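Local coordinates for protein acetylene hydratase Ahy (Pelobacter acetylenicus, PDB 2E7Z) that catalyses the hydration of acetylene to acetaldehyde, using a tungsten ion held by two molybdopterin guanine dinucleotides together with a [4Fe-4S] cluster, at residues A[388-391]-A[392-395]; A[341-345]-A[346-350]; A[51-55]-A[56-60]; A[441-445]-A[446-450]. All coordinates share one frame; numbering follows the deposited sequence. Where two conformers were deposited one is given.

Interaction 1. Residues A[388-391]-A[392-395]; sequences MANP and TALF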
loop_
_atom_site.group_PDB
_atom_site.type_symbol
_atom_site.label_atom_id
_atom_site.label_comp_id
_atom_site.label_asym_id
_atom_site.label_seq_id
_atom_site.Cartn_x
_atom_site.Cartn_y
_atom_site.Cartn_z
ATOM N N MET A 388 -13.397 0.957 2.608
ATOM C CA MET A 388 -12.715 2.161 2.139
ATOM C C MET A 388 -13.496 2.916 1.098
ATOM O O MET A 388 -14.095 2.346 0.161
ATOM C CB MET A 388 -11.346 1.794 1.540
ATOM C CG MET A 388 -10.491 0.896 2.429
ATOM S SD MET A 388 -8.827 0.622 1.774
ATOM C CE MET A 388 -9.134 -0.677 0.543
ATOM N N ALA A 389 -13.412 4.238 1.204
ATOM C CA ALA A 389 -13.893 5.086 0.136
ATOM C C ALA A 389 -12.966 4.968 -1.058
ATOM O O ALA A 389 -11.745 4.898 -0.917
ATOM C CB ALA A 389 -13.964 6.558 0.607
ATOM N N ASN A 390 -13.531 5.023 -2.251
ATOM C CA ASN A 390 -12.756 4.997 -3.469
ATOM C C ASN A 390 -12.080 6.375 -3.605
ATOM O O ASN A 390 -12.752 7.393 -3.506
ATOM C CB ASN A 390 -13.672 4.786 -4.665
ATOM C CG ASN A 390 -12.931 4.794 -5.976
ATOM O OD1 ASN A 390 -12.938 5.805 -6.657
ATOM N ND2 ASN A 390 -12.302 3.660 -6.349
ATOM N N PRO A 391 -10.749 6.425 -3.802
ATOM C CA PRO A 391 -10.099 7.755 -3.870
ATOM C C PRO A 391 -10.626 8.676 -4.962
ATOM O O PRO A 391 -10.790 9.876 -4.729
ATOM C CB PRO A 391 -8.613 7.399 -4.120
ATOM C CG PRO A 391 -8.496 6.035 -3.440
ATOM C CD PRO A 391 -9.750 5.351 -3.876
ATOM N N THR A 392 -10.870 8.150 -6.158
ATOM C CA THR A 392 -11.392 8.987 -7.217
ATOM C C THR A 392 -12.758 9.553 -6.810
ATOM O O THR A 392 -13.038 10.723 -7.021
ATOM C CB THR A 392 -11.505 8.158 -8.542
ATOM O OG1 THR A 392 -10.185 7.723 -8.904
ATOM C CG2 THR A 392 -12.099 8.996 -9.667
ATOM N N ALA A 393 -13.629 8.719 -6.224
ATOM C CA ALA A 393 -14.914 9.233 -5.742
ATOM C C ALA A 393 -14.714 10.293 -4.659
ATOM O O ALA A 393 -15.442 11.299 -4.620
ATOM C CB ALA A 393 -15.799 8.117 -5.218
ATOM N N LEU A 394 -13.748 10.052 -3.771
ATOM C CA LEU A 394 -13.539 10.996 -2.675
ATOM C C LEU A 394 -13.060 12.360 -3.199
ATOM O O LEU A 394 -13.625 13.406 -2.845
ATOM C CB LEU A 394 -12.547 10.423 -1.674
ATOM C CG LEU A 394 -12.226 11.355 -0.507
ATOM C CD1 LEU A 394 -13.512 11.723 0.327
ATOM C CD2 LEU A 394 -11.156 10.713 0.345
ATOM N N PHE A 395 -12.008 12.354 -4.028
ATOM C CA PHE A 395 -11.497 13.627 -4.537
ATOM C C PHE A 395 -12.508 14.294 -5.450
ATOM O O PHE A 395 -12.642 15.494 -5.490
ATOM C CB PHE A 395 -10.134 13.456 -5.220
ATOM C CG PHE A 395 -9.018 13.190 -4.249
ATOM C CD1 PHE A 395 -8.619 14.162 -3.332
ATOM C CD2 PHE A 395 -8.373 11.962 -4.247
ATOM C CE1 PHE A 395 -7.583 13.900 -2.438
ATOM C CE2 PHE A 395 -7.349 11.673 -3.373
ATOM C CZ PHE A 395 -6.946 12.647 -2.461
#
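Asn390 caps the first turn of helix 391-400 with its own side chain, reaching over the backbone of Thr392 and Ala393. Its CB lies 4.0 Å from Ala393 CB, an apolar touch at the root of the side chain. CG stands anti to the backbone N (chi1 178°), which turns the amide forward over the start of the helix. At the tip, OD1 accepts from Ala393 N at 3.0 Å; the N-H enters in the carbonyl plane on a lone pair, and the bond is fairly straight at 159°. The same oxygen packs against Thr392 CB at 3.3 Å. ND2, the other branch, turns to Tyr136 OH and Gly712 O, so both ends of the buried amide are engaged and its rotation is fixed. This is a classical asparagine N-cap.

The backbone continues the winding: Leu394 N donates to Asn390 O at 2.9 Å, and Phe395 N to Pro391 O at 2.8 Å. Pro391 occupies the first helical position, where its missing N-H costs no helical bond. Its carbonyl oxygen also sits 3.2 Å from Phe395 CD2, meeting that ring obliquely. Thr392 OG1 bonds Asp702 OD2.

The helix start packs beside residues of the cofactor site. Pro391 lies on Tyr136 and on Tyr420, a residue of that site, and Phe395 meets the Tyr420 ring edge-to-face. Pro391 and Leu394 also rest on Thr132 of strand 131-132, while Phe395 lies against Asn425 and Ala426 of helix 423-431.

Interaction 2. Residues A[341-345]-A[346-350]; sequences EALPE and EKKKL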
loop_
_atom_site.group_PDB
_atom_site.type_symbol
_atom_site.label_atom_id
_atom_site.label_comp_id
_atom_site.label_asym_id
_atom_site.label_seq_id
_atom_site.Cartn_x
_atom_site.Cartn_y
_atom_site.Cartn_z
ATOM N N GLU A 341 -19.565 -1.460 13.850
ATOM C CA GLU A 341 -20.998 -1.702 13.994
ATOM C C GLU A 341 -21.736 -0.441 14.412
ATOM O O GLU A 341 -22.912 -0.291 14.040
ATOM C CB GLU A 341 -21.322 -2.904 14.884
ATOM C CG GLU A 341 -22.799 -3.253 14.882
ATOM C CD GLU A 341 -23.266 -3.887 13.586
ATOM O OE1 GLU A 341 -22.767 -4.971 13.250
ATOM O OE2 GLU A 341 -24.175 -3.329 12.930
ATOM N N ALA A 342 -21.070 0.482 15.099
ATOM C CA ALA A 342 -21.676 1.720 15.525
ATOM C C ALA A 342 -22.053 2.665 14.401
ATOM O O ALA A 342 -22.927 3.501 14.600
ATOM C CB ALA A 342 -20.803 2.445 16.524
ATOM N N LEU A 343 -21.368 2.581 13.260
ATOM C CA LEU A 343 -21.697 3.465 12.143
ATOM C C LEU A 343 -23.032 3.028 11.530
ATOM O O LEU A 343 -23.169 1.876 11.103
ATOM C CB LEU A 343 -20.640 3.379 11.076
ATOM C CG LEU A 343 -20.769 4.300 9.864
ATOM C CD1 LEU A 343 -20.676 5.761 10.280
ATOM C CD2 LEU A 343 -19.696 3.962 8.870
ATOM N N PRO A 344 -24.044 3.922 11.518
ATOM C CA PRO A 344 -25.353 3.495 10.998
ATOM C C PRO A 344 -25.313 3.014 9.559
ATOM O O PRO A 344 -24.527 3.536 8.758
ATOM C CB PRO A 344 -26.185 4.789 11.094
ATOM C CG PRO A 344 -25.592 5.523 12.229
ATOM C CD PRO A 344 -24.096 5.306 12.020
ATOM N N GLU A 345 -26.207 2.078 9.220
ATOM C CA GLU A 345 -26.233 1.504 7.878
ATOM C C GLU A 345 -26.397 2.607 6.833
ATOM O O GLU A 345 -25.745 2.591 5.784
ATOM C CB GLU A 345 -27.371 0.454 7.755
ATOM C CG GLU A 345 -28.766 1.021 7.802
ATOM C CD GLU A 345 -29.850 0.030 7.339
ATOM O OE1 GLU A 345 -29.945 -1.090 7.895
ATOM O OE2 GLU A 345 -30.620 0.386 6.415
ATOM N N GLU A 346 -27.223 3.598 7.139
ATOM C CA GLU A 346 -27.433 4.722 6.227
ATOM C C GLU A 346 -26.124 5.422 5.882
ATOM O O GLU A 346 -25.904 5.778 4.721
ATOM C CB GLU A 346 -28.487 5.689 6.790
ATOM C CG GLU A 346 -29.895 5.088 6.891
ATOM C CD GLU A 346 -30.246 4.455 8.255
ATOM O OE1 GLU A 346 -29.356 4.016 9.046
ATOM O OE2 GLU A 346 -31.463 4.378 8.511
ATOM N N LYS A 347 -25.270 5.610 6.890
ATOM C CA LYS A 347 -23.952 6.226 6.657
ATOM C C LYS A 347 -22.987 5.273 5.907
ATOM O O LYS A 347 -22.234 5.701 5.021
ATOM C CB LYS A 347 -23.351 6.679 7.985
ATOM C CG LYS A 347 -24.137 7.769 8.713
ATOM C CD LYS A 347 -24.421 8.989 7.828
ATOM C CE LYS A 347 -25.132 10.092 8.607
ATOM N NZ LYS A 347 -25.562 11.240 7.764
ATOM N N LYS A 348 -23.024 3.980 6.242
ATOM C CA LYS A 348 -22.227 3.010 5.475
ATOM C C LYS A 348 -22.569 3.089 3.996
ATOM O O LYS A 348 -21.682 3.080 3.132
ATOM C CB LYS A 348 -22.402 1.579 6.003
ATOM C CG LYS A 348 -21.885 1.357 7.418
ATOM C CD LYS A 348 -21.738 -0.109 7.688
ATOM C CE LYS A 348 -21.047 -0.420 8.995
ATOM N NZ LYS A 348 -22.023 -0.428 10.117
ATOM N N LYS A 349 -23.872 3.127 3.702
ATOM C CA LYS A 349 -24.323 3.174 2.315
ATOM C C LYS A 349 -23.836 4.397 1.537
ATOM O O LYS A 349 -23.684 4.324 0.313
ATOM C CB LYS A 349 -25.870 3.029 2.258
ATOM C CG LYS A 349 -26.381 1.645 2.618
ATOM C CD LYS A 349 -27.927 1.608 2.664
ATOM C CE LYS A 349 -28.449 1.875 4.078
ATOM N NZ LYS A 349 -29.914 2.152 4.159
ATOM N N LEU A 350 -23.543 5.492 2.248
ATOM C CA LEU A 350 -23.126 6.738 1.603
ATOM C C LEU A 350 -21.661 6.712 1.226
ATOM O O LEU A 350 -21.196 7.597 0.497
ATOM C CB LEU A 350 -23.303 7.951 2.524
ATOM C CG LEU A 350 -24.739 8.445 2.778
ATOM C CD1 LEU A 350 -24.739 9.579 3.803
ATOM C CD2 LEU A 350 -25.428 8.869 1.497
#
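Lys348 folds back to Leu343 at the N-terminus of the short helix 345-350, where Pro344 holds the N-cap position, and the root of Lys347 packs on both Leu343 and Pro344. Of the backbone bonds, Lys348 N donates to Pro344 O at 3.0 Å and Lys349 N to Glu345 O at 2.9 Å, while Lys347 N adds a weak bond to Pro344 O. Pro344 has no side-chain acceptor for a cap; its carbonyl accepts the first helical bond, as N-cap carbonyls do.

Leu343 makes most of the apolar contacts. With CG anti to the backbone N (chi1 -176°), its two methyl branches divide between neighbouring lysines: CD1 touches Lys347 CB at 3.6 Å, the two side chains crossing at about a right angle, and CD2 meets Lys348 CG at 3.7 Å. Lys347 also runs alongside the Pro344 ring before its ammonium leaves for a salt bridge with Glu101.

Charged groups fall into two sets. On the exposed side, Glu345 and Lys349 extend next to each other and form a salt bridge: Lys349 NZ reaches Glu345 OE2 at 3.0 Å from the anti side, 26° out of the carboxylate plane. Glu346 folds its OE1 back to Glu345 CG, 3.3 Å away. The buried Lys348 instead bends at its end (chi4 86°) and is gripped by backbone carbonyls, with His340 O as a second acceptor and the Tyr362 ring as a cation-pi partner. Lys348 NZ donates to Leu343 O at 2.8 Å, in the carbonyl plane.

Interaction 3. Residues A[51-55]-A[56-60]; sequences TIRTH and KDRVL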
loop_
_atom_site.group_PDB
_atom_site.type_symbol
_atom_site.label_atom_id
_atom_site.label_comp_id
_atom_site.label_asym_id
_atom_site.label_seq_id
_atom_site.Cartn_x
_atom_site.Cartn_y
_atom_site.Cartn_z
ATOM N N THR A 51 18.856 11.678 10.920
ATOM C CA THR A 51 18.996 12.938 10.156
ATOM C C THR A 51 17.627 13.512 9.770
ATOM O O THR A 51 17.492 14.714 9.509
ATOM C CB THR A 51 19.833 12.800 8.868
ATOM O OG1 THR A 51 19.086 12.050 7.904
ATOM C CG2 THR A 51 21.181 12.118 9.144
ATOM N N ILE A 52 16.623 12.631 9.737
ATOM C CA ILE A 52 15.237 13.036 9.522
ATOM C C ILE A 52 14.582 13.422 10.845
ATOM O O ILE A 52 13.956 14.488 10.945
ATOM C CB ILE A 52 14.453 11.912 8.855
ATOM C CG1 ILE A 52 15.135 11.474 7.540
ATOM C CG2 ILE A 52 13.001 12.364 8.579
ATOM C CD1 ILE A 52 15.320 12.566 6.475
ATOM N N ARG A 53 14.736 12.567 11.871
ATOM C CA ARG A 53 14.193 12.911 13.183
ATOM C C ARG A 53 14.671 14.293 13.678
ATOM O O ARG A 53 13.913 15.030 14.326
ATOM C CB ARG A 53 14.525 11.834 14.220
ATOM C CG ARG A 53 13.831 12.069 15.544
ATOM C CD ARG A 53 14.480 11.272 16.659
ATOM N NE ARG A 53 15.588 11.981 17.306
ATOM C CZ ARG A 53 15.433 12.885 18.273
ATOM N NH1 ARG A 53 14.221 13.232 18.701
ATOM N NH2 ARG A 53 16.516 13.417 18.840
ATOM N N THR A 54 15.936 14.631 13.394
ATOM C CA THR A 54 16.509 15.893 13.873
ATOM C C THR A 54 16.620 16.956 12.791
ATOM O O THR A 54 17.311 17.959 12.984
ATOM C CB THR A 54 17.901 15.694 14.551
ATOM O OG1 THR A 54 18.840 15.224 13.580
ATOM C CG2 THR A 54 17.783 14.668 15.661
ATOM N N HIS A 55 15.984 16.745 11.648
ATOM C CA HIS A 55 16.139 17.661 10.525
ATOM C C HIS A 55 15.703 19.060 10.913
ATOM O O HIS A 55 14.672 19.227 11.582
ATOM C CB HIS A 55 15.343 17.174 9.296
ATOM C CG HIS A 55 15.854 17.788 8.039
ATOM N ND1 HIS A 55 15.486 19.048 7.629
ATOM C CD2 HIS A 55 16.766 17.346 7.145
ATOM C CE1 HIS A 55 16.160 19.362 6.533
ATOM N NE2 HIS A 55 16.922 18.336 6.205
ATOM N N LYS A 56 16.474 20.082 10.513
ATOM C CA LYS A 56 16.105 21.456 10.877
ATOM C C LYS A 56 14.746 21.877 10.341
ATOM O O LYS A 56 14.099 22.734 10.930
ATOM C CB LYS A 56 17.174 22.472 10.440
ATOM C CG LYS A 56 17.368 22.569 8.941
ATOM C CD LYS A 56 18.470 23.557 8.559
ATOM C CE LYS A 56 18.175 24.975 9.043
ATOM N NZ LYS A 56 17.045 25.623 8.311
ATOM N N ASP A 57 14.289 21.242 9.252
ATOM C CA ASP A 57 12.974 21.589 8.666
ATOM C C ASP A 57 11.822 20.775 9.221
ATOM O O ASP A 57 10.679 20.941 8.767
ATOM C CB ASP A 57 13.011 21.498 7.139
ATOM C CG ASP A 57 14.034 22.453 6.535
ATOM O OD1 ASP A 57 14.163 23.570 7.078
ATOM O OD2 ASP A 57 14.692 22.083 5.538
ATOM N N ARG A 58 12.099 19.884 10.177
ATOM C CA ARG A 58 11.015 19.099 10.766
ATOM C C ARG A 58 10.026 20.036 11.459
ATOM O O ARG A 58 10.404 21.000 12.144
ATOM C CB ARG A 58 11.589 18.073 11.745
ATOM C CG ARG A 58 10.521 17.174 12.344
ATOM C CD ARG A 58 11.121 16.102 13.208
ATOM N NE ARG A 58 9.994 15.392 13.880
ATOM C CZ ARG A 58 10.107 14.625 14.975
ATOM N NH1 ARG A 58 11.296 14.395 15.534
ATOM N NH2 ARG A 58 9.032 14.070 15.536
ATOM N N VAL A 59 8.739 19.785 11.246
ATOM C CA VAL A 59 7.697 20.529 11.932
ATOM C C VAL A 59 7.533 19.973 13.336
ATOM O O VAL A 59 7.127 18.811 13.510
ATOM C CB VAL A 59 6.354 20.451 11.142
ATOM C CG1 VAL A 59 5.221 21.142 11.894
ATOM C CG2 VAL A 59 6.531 21.075 9.746
ATOM N N LEU A 60 7.845 20.778 14.351
ATOM C CA LEU A 60 7.799 20.331 15.738
ATOM C C LEU A 60 6.697 20.996 16.561
ATOM O O LEU A 60 6.487 20.644 17.732
ATOM C CB LEU A 60 9.167 20.508 16.414
ATOM C CG LEU A 60 10.271 19.588 15.917
ATOM C CD1 LEU A 60 11.568 19.956 16.701
ATOM C CD2 LEU A 60 9.957 18.117 16.055
#
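His55 and Asp57 run alongside each other in the same direction across a type I beta turn that spans His55 to Arg58 just after helix 49-53. The imidazole and carboxylate planes are 45° apart, so the two flat groups are not stacked. With CG anti to the backbone N (chi1 -160°), the ring leans over the turn and brings ND1 to Asp57 N, which donates to it at 3.0 Å, tilted a little from the ring plane. Asp57 OD2 comes to 3.2 Å from His55 CE1, beside that bond. The turn itself is closed by Arg58 N, which donates to His55 O at 3.0 Å from well above the carbonyl plane.

Arg58 reaches back past the turn as an extended chain from CG to NE, crossing Arg53 at a slant with the two guanidinium planes 78° apart. Its CD lies 3.2 Å from Arg53 O, and NH1 donates to that same oxygen at 3.0 Å, on a lone pair and close to the guanidinium plane. Arg58 NH1 also packs on Arg53 CG at 3.4 Å. Leu60 CD2 lies over one face of the Arg58 guanidinium, offset toward its rim.

The helix end is thus tied to the loop that leads into strand 63-65. ND1 of His55 takes an N-H while NE2 bonds Pro615 O, a pattern consistent with a neutral imidazole protonated at NE2. Glu461 OE2 forms salt bridges to both arginines, and its negative charge probably offsets the closeness of their like charges.

Interaction 4. Residues A[441-445]-A[446-450]; sequences QFMTP and TAQLA. With MGD (2-amino-5,6-dimercapto-7-methyl-3,7,8a,9-tetrahydro-8-oxa-1,3,9,10-tetraaza-anthracen-4-one guanosine dinucleotide), chain E.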
loop_
_atom_site.group_PDB
_atom_site.type_symbol
_atom_site.label_atom_id
_atom_site.label_comp_id
_atom_site.label_asym_id
_atom_site.label_seq_id
_atom_site.Cartn_x
_atom_site.Cartn_y
_atom_site.Cartn_z
ATOM N N GLN A 441 5.379 15.180 9.520
ATOM C CA GLN A 441 6.701 15.572 10.048
ATOM C C GLN A 441 7.293 16.761 9.313
ATOM O O GLN A 441 8.216 17.395 9.827
ATOM C CB GLN A 441 7.633 14.363 9.960
ATOM C CG GLN A 441 7.235 13.239 10.928
ATOM C CD GLN A 441 8.054 11.954 10.833
ATOM O OE1 GLN A 441 7.960 11.104 11.743
ATOM N NE2 GLN A 441 8.808 11.773 9.768
ATOM N N PHE A 442 6.789 17.059 8.121
ATOM C CA PHE A 442 7.339 18.131 7.288
ATOM C C PHE A 442 6.241 18.927 6.611
ATOM O O PHE A 442 5.082 18.472 6.543
ATOM C CB PHE A 442 8.296 17.518 6.258
ATOM C CG PHE A 442 9.522 16.905 6.899
ATOM C CD1 PHE A 442 10.603 17.716 7.252
ATOM C CD2 PHE A 442 9.566 15.560 7.222
ATOM C CE1 PHE A 442 11.721 17.172 7.892
ATOM C CE2 PHE A 442 10.666 15.000 7.861
ATOM C CZ PHE A 442 11.743 15.834 8.215
ATOM N N MET A 443 6.607 20.104 6.099
ATOM C CA MET A 443 5.713 20.926 5.306
ATOM C C MET A 443 5.633 20.333 3.886
ATOM O O MET A 443 6.167 20.870 2.925
ATOM C CB MET A 443 6.180 22.391 5.336
ATOM C CG MET A 443 5.240 23.396 4.694
ATOM S SD MET A 443 3.519 23.446 5.336
ATOM C CE MET A 443 3.724 24.235 6.929
ATOM N N THR A 444 4.952 19.203 3.778
ATOM C CA THR A 444 4.794 18.503 2.523
ATOM C C THR A 444 3.888 19.301 1.580
ATOM O O THR A 444 3.231 20.254 1.990
ATOM C CB THR A 444 4.152 17.128 2.747
ATOM O OG1 THR A 444 2.809 17.356 3.177
ATOM C CG2 THR A 444 4.924 16.340 3.780
ATOM N N PRO A 445 3.851 18.917 0.295
ATOM C CA PRO A 445 2.941 19.577 -0.609
ATOM C C PRO A 445 1.488 19.553 -0.117
ATOM O O PRO A 445 0.769 20.513 -0.289
ATOM C CB PRO A 445 3.145 18.815 -1.924
ATOM C CG PRO A 445 4.641 18.384 -1.857
ATOM C CD PRO A 445 4.796 18.009 -0.402
ATOM N N THR A 446 1.076 18.451 0.515
ATOM C CA THR A 446 -0.257 18.384 1.120
ATOM C C THR A 446 -0.382 19.327 2.326
ATOM O O THR A 446 -1.361 20.042 2.454
ATOM C CB THR A 446 -0.564 16.935 1.539
ATOM O OG1 THR A 446 -0.495 16.131 0.369
ATOM C CG2 THR A 446 -1.953 16.857 2.107
ATOM N N ALA A 447 0.628 19.345 3.197
ATOM C CA ALA A 447 0.598 20.227 4.364
ATOM C C ALA A 447 0.518 21.701 3.927
ATOM O O ALA A 447 -0.115 22.528 4.582
ATOM C CB ALA A 447 1.830 19.993 5.228
ATOM N N GLN A 448 1.106 21.988 2.769
ATOM C CA GLN A 448 1.105 23.362 2.261
ATOM C C GLN A 448 -0.286 23.885 1.964
ATOM O O GLN A 448 -0.545 25.083 1.905
ATOM C CB GLN A 448 1.930 23.412 1.005
ATOM C CG GLN A 448 3.423 23.384 1.374
ATOM C CD GLN A 448 4.336 23.321 0.169
ATOM O OE1 GLN A 448 4.036 23.907 -0.879
ATOM N NE2 GLN A 448 5.464 22.615 0.313
ATOM N N LEU A 449 -1.204 22.931 1.779
ATOM C CA LEU A 449 -2.621 23.185 1.469
ATOM C C LEU A 449 -3.514 23.139 2.697
ATOM O O LEU A 449 -4.742 23.250 2.587
ATOM C CB LEU A 449 -3.101 22.192 0.392
ATOM C CG LEU A 449 -2.517 22.465 -1.004
ATOM C CD1 LEU A 449 -2.447 21.220 -1.888
ATOM C CD2 LEU A 449 -3.259 23.587 -1.705
ATOM N N ALA A 450 -2.910 23.012 3.881
ATOM C CA ALA A 450 -3.686 22.832 5.087
ATOM C C ALA A 450 -4.078 24.138 5.764
ATOM O O ALA A 450 -3.441 25.166 5.539
ATOM C CB ALA A 450 -2.958 21.923 6.050
HETATM P PB MGD E . 3.504 9.291 1.085
HETATM O O1B MGD E . 2.432 9.624 0.077
HETATM O O2B MGD E . 4.923 9.615 0.795
HETATM O O3B MGD E . 3.491 7.730 1.455
HETATM O O3A MGD E . 1.749 6.063 0.750
HETATM P PA MGD E . 2.346 6.782 2.065
HETATM O O1A MGD E . 3.080 5.816 2.947
HETATM O O2A MGD E . 1.217 7.595 2.621
HETATM O "O5'" MGD E . 3.061 10.024 2.451
HETATM C "C5'" MGD E . 3.615 9.587 3.680
HETATM C "C4'" MGD E . 3.684 10.811 4.572
HETATM O "O4'" MGD E . 3.947 10.348 5.905
HETATM C "C3'" MGD E . 4.862 11.730 4.264
HETATM O "O3'" MGD E . 4.365 13.056 4.017
HETATM C "C2'" MGD E . 5.788 11.684 5.498
HETATM O "O2'" MGD E . 6.465 12.911 5.836
HETATM C "C1'" MGD E . 4.808 11.299 6.573
HETATM N N9 MGD E . 5.351 10.555 7.720
HETATM C C8 MGD E . 6.299 9.586 7.704
HETATM N N7 MGD E . 6.465 9.061 8.929
HETATM C C5 MGD E . 5.554 9.654 9.732
HETATM C C6 MGD E . 5.170 9.578 11.130
HETATM O O6 MGD E . 5.729 8.783 11.915
HETATM N N1 MGD E . 4.159 10.376 11.513
HETATM C C2 MGD E . 3.562 11.282 10.746
HETATM N N2 MGD E . 2.548 12.029 11.269
HETATM N N3 MGD E . 3.869 11.413 9.459
HETATM C C4 MGD E . 4.832 10.627 8.934
HETATM C C10 MGD E . 2.409 4.889 0.276
HETATM C C11 MGD E . 1.464 4.225 -0.702
HETATM O O11 MGD E . 1.381 5.110 -1.817
HETATM C C12 MGD E . 2.007 2.879 -1.118
HETATM S S12 MGD E . 2.428 1.763 0.108
HETATM C C13 MGD E . 2.101 2.543 -2.415
HETATM S S13 MGD E . 2.825 1.088 -2.924
HETATM C C14 MGD E . 1.602 3.421 -3.521
HETATM N N15 MGD E . 2.688 3.995 -4.300
HETATM C C16 MGD E . 2.278 4.890 -5.244
HETATM C C17 MGD E . 2.952 5.103 -6.532
HETATM O O17 MGD E . 3.966 4.435 -6.835
HETATM N N18 MGD E . 2.434 6.026 -7.366
HETATM C C19 MGD E . 1.330 6.759 -7.074
HETATM N N19 MGD E . 0.864 7.675 -7.949
HETATM N N20 MGD E . 0.686 6.630 -5.907
HETATM C C21 MGD E . 1.094 5.734 -4.999
HETATM N N22 MGD E . 0.418 5.598 -3.856
HETATM C C23 MGD E . 0.710 4.525 -2.929
#
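Thr444 and Ala447 form the tight core of an ST motif between strands 435-440 and 452-455, just after an inverse gamma turn centred on Met443. Thr444 OG1 sits between its backbone N and carbonyl carbon (chi1 68°), and from there accepts a hydrogen bond from Ala447 N at 3.0 Å, nearly straight at 165°. Ala447 CB lies 3.5 Å from Thr444 OG1. The next N-H, Gln448 N, donates to Thr444 O at 2.9 Å and completes the motif. Gln448 then runs its chain out beyond CG, with CG only 3.2 Å from Thr444 O, and its NE2 reaches Met443 O at 3.2 Å, with Ser689 OG as second partner. NE2 comes from above the Met443 carbonyl plane, although the oxygen lies in the plane of the amide.

The looser side belongs to Met443, partly exposed and deposited in two conformers. Its bent chain brings SD to 3.8 Å from Ala447 CB and lays CG across Gln448 CG, van der Waals contacts without directional bonds.

On the cofactor side, Thr444 turns CG2 toward the ribose, 3.3 Å from MGD O3', while the edge of the Phe442 ring faces MGD O2'. One threonine therefore splits its branches: the hydroxyl holds the turn and the methyl meets the dinucleotide. Gln448 OE1 bonds Gly683 N and Thr446 OG1 bonds Asn415, so the loop is tied both to Gly683 and to a residue of the cofactor site.

Overall arrangement
From the N terminus, interaction 3 comes first, closing the turn between helix 49-53 and the approach to strand 63-65. Interaction 2 follows at the start of helix 345-350, away from the annotated sites, then interaction 1 at the start of helix 391-400, and last interaction 4 between strands 435-440 and 452-455. All four are local and in series; none nests in or crosses another. Interactions 3 and 4 touch, Val59 N lying 2.8 Å from Gln441 O in a probable hydrogen bond, and Arg58 packing on Phe442. Interactions 1 and 2 come within about 7 Å at their nearest atoms, whereas the centres of 2 and 3 are about 40 Å apart.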